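PDB 4J2G: KLTH0A00704p from Lachancea thermotolerans, which is an Atg13-family autophagy protein whose HORMA domain, the part present here, mediates recruitment of PI 3-kinase. Local coordinates for residues Met128-Trp132 with Leu174-Ala180. The protein carries 1 engineered substitution. Residues are numbered along the deposited sequence; the frame is centred on the assembly and turned at random.
Sequences MLERW and LVGLLPA. With SO4 (sulfate ion), chain C.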
# COMPACT_ATOMS: atom_id res chain seq x y z
N MSE A 128 -2.41 -0.65 10.11
CA MSE A 128 -1.91 -0.88 8.75
C MSE A 128 -2.90 -1.68 7.96
O MSE A 128 -3.47 -2.63 8.46
CB MSE A 128 -0.66 -1.73 8.90
CG MSE A 128 0.55 -0.87 9.07
SE MSE A 128 0.91 0.47 7.70
CE MSE A 128 1.26 -0.95 6.38
N LEU A 129 -3.10 -1.32 6.68
CA LEU A 129 -4.03 -2.06 5.89
C LEU A 129 -3.39 -2.63 4.60
O LEU A 129 -3.80 -3.68 4.14
CB LEU A 129 -5.19 -1.09 5.51
CG LEU A 129 -6.00 -0.41 6.62
CD1 LEU A 129 -6.94 0.64 6.09
CD2 LEU A 129 -6.74 -1.43 7.45
N GLU A 130 -2.47 -1.89 3.99
CA GLU A 130 -1.87 -2.31 2.74
C GLU A 130 -0.44 -1.86 2.74
O GLU A 130 -0.13 -0.77 3.26
CB GLU A 130 -2.49 -1.62 1.52
CG GLU A 130 -3.99 -1.70 1.38
CD GLU A 130 -4.53 -0.81 0.20
OE1 GLU A 130 -3.99 0.32 -0.14
OE2 GLU A 130 -5.54 -1.26 -0.36
N ARG A 131 0.41 -2.64 2.09
CA ARG A 131 1.76 -2.11 1.84
C ARG A 131 2.18 -2.44 0.43
O ARG A 131 2.28 -3.61 0.09
CB ARG A 131 2.78 -2.63 2.84
CG ARG A 131 4.16 -1.96 2.74
CD ARG A 131 5.10 -2.58 3.80
NE ARG A 131 4.88 -2.03 5.15
CZ ARG A 131 4.63 -2.75 6.25
NH1 ARG A 131 4.55 -4.06 6.22
NH2 ARG A 131 4.47 -2.13 7.42
N TRP A 132 2.45 -1.41 -0.35
CA TRP A 132 2.78 -1.54 -1.80
C TRP A 132 4.27 -1.40 -1.92
O TRP A 132 4.91 -0.69 -1.14
CB TRP A 132 2.15 -0.39 -2.59
CG TRP A 132 0.67 -0.36 -2.61
CD1 TRP A 132 -0.18 0.14 -1.60
CD2 TRP A 132 -0.17 -0.81 -3.66
NE1 TRP A 132 -1.47 -0.04 -1.98
CE2 TRP A 132 -1.51 -0.56 -3.25
CE3 TRP A 132 0.07 -1.41 -4.92
CZ2 TRP A 132 -2.62 -0.87 -4.05
CZ3 TRP A 132 -1.01 -1.72 -5.70
CH2 TRP A 132 -2.37 -1.46 -5.26
N LEU A 174 -6.91 -2.33 -10.02
CA LEU A 174 -6.61 -3.14 -8.89
C LEU A 174 -6.82 -2.32 -7.62
O LEU A 174 -7.37 -2.83 -6.68
CB LEU A 174 -5.21 -3.69 -8.96
CG LEU A 174 -4.55 -4.41 -7.82
CD1 LEU A 174 -3.13 -4.63 -8.23
CD2 LEU A 174 -4.43 -3.48 -6.64
N VAL A 175 -6.44 -1.06 -7.64
CA VAL A 175 -6.56 -0.23 -6.45
C VAL A 175 -8.03 -0.15 -6.05
O VAL A 175 -8.34 -0.29 -4.87
CB VAL A 175 -6.09 1.20 -6.69
CG1 VAL A 175 -6.35 2.03 -5.43
CG2 VAL A 175 -4.60 1.21 -7.00
N GLY A 176 -8.93 0.03 -7.03
CA GLY A 176 -10.27 0.22 -6.63
C GLY A 176 -10.85 -1.06 -6.04
O GLY A 176 -11.83 -0.99 -5.34
N LEU A 177 -10.31 -2.23 -6.37
CA LEU A 177 -10.88 -3.48 -5.88
C LEU A 177 -10.39 -3.95 -4.50
O LEU A 177 -10.81 -5.00 -3.98
CB LEU A 177 -10.53 -4.63 -6.81
CG LEU A 177 -10.90 -4.50 -8.27
CD1 LEU A 177 -10.12 -5.61 -8.96
CD2 LEU A 177 -12.41 -4.65 -8.49
N LEU A 178 -9.43 -3.30 -3.90
CA LEU A 178 -8.97 -3.92 -2.68
C LEU A 178 -9.92 -3.66 -1.51
O LEU A 178 -10.66 -2.74 -1.55
CB LEU A 178 -7.58 -3.39 -2.35
CG LEU A 178 -6.59 -3.93 -3.41
CD1 LEU A 178 -5.28 -3.27 -3.09
CD2 LEU A 178 -6.45 -5.45 -3.44
N PRO A 179 -9.89 -4.49 -0.48
CA PRO A 179 -10.70 -4.33 0.75
C PRO A 179 -10.64 -2.97 1.39
O PRO A 179 -11.66 -2.53 1.97
CB PRO A 179 -10.06 -5.35 1.71
CG PRO A 179 -9.58 -6.43 0.81
CD PRO A 179 -8.99 -5.67 -0.39
N ALA A 180 -9.50 -2.29 1.36
CA ALA A 180 -9.44 -0.95 1.99
C ALA A 180 -10.30 0.05 1.22
O ALA A 180 -10.73 1.07 1.83
CB ALA A 180 -8.03 -0.42 2.10
S SO4 C . 4.24 -4.73 9.90
O1 SO4 C . 5.15 -5.39 8.99
O2 SO4 C . 3.60 -5.85 10.60
O3 SO4 C . 4.77 -3.82 10.95
O4 SO4 C . 3.36 -3.87 9.08
O HOH W 1 -6.78 -3.28 0.74
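Glu130 OE1 is gripped by two donors: the indole N-H of Trp132, NE1 to OE1 3.1 Å and nearly straight at 171°, and Thr93 OG1. The indole donor lies well above the carboxylate plane, while OE1 sits at the edge of the indole. Across the contact, Glu130 OE2 accepts a 2.6 Å hydrogen bond from a water, which in turn accepts one from Ala180 N (3.0 Å), so the backbone at Ala180 is tied to the strand through a single molecule. OE2 also lies against Leu178 CD1 (3.4 Å) and beside Ala180 CB. Glutamate suits this buried place because its chain, extended beyond CG, carries the carboxylate toward the helices; the donors, with Lys41 NZ more distant, would be consistent with a charged form. Leu129 and Glu130 both face Thr93, a classic beta bulge in strand 126-136, the middle strand of the five-stranded antiparallel sheet of this HORMA domain. Both side chains head for the helices, Leu129 CD1 approaching the small Ala180 CB at 4.3 Å. Trp132, with CG anti to its carbonyl carbon (chi1 -65°), offers both an N-H donor and an apolar ring, whose far rim has Leu174 CD2 at its edge; Val175 CG2, 3.9 Å from CH2, and Leu178 CD1, 3.7 Å from CZ2, reach it obliquely. A leucine in its place would probably leave Glu130 OE1 without its indole donor and open a gap beside Val175. Arg131 turns to the other side of the strand, where NH1 and NH2 hold a sulfate, probably from the crystallisation liquor, and NH2 also pairs with Glu92.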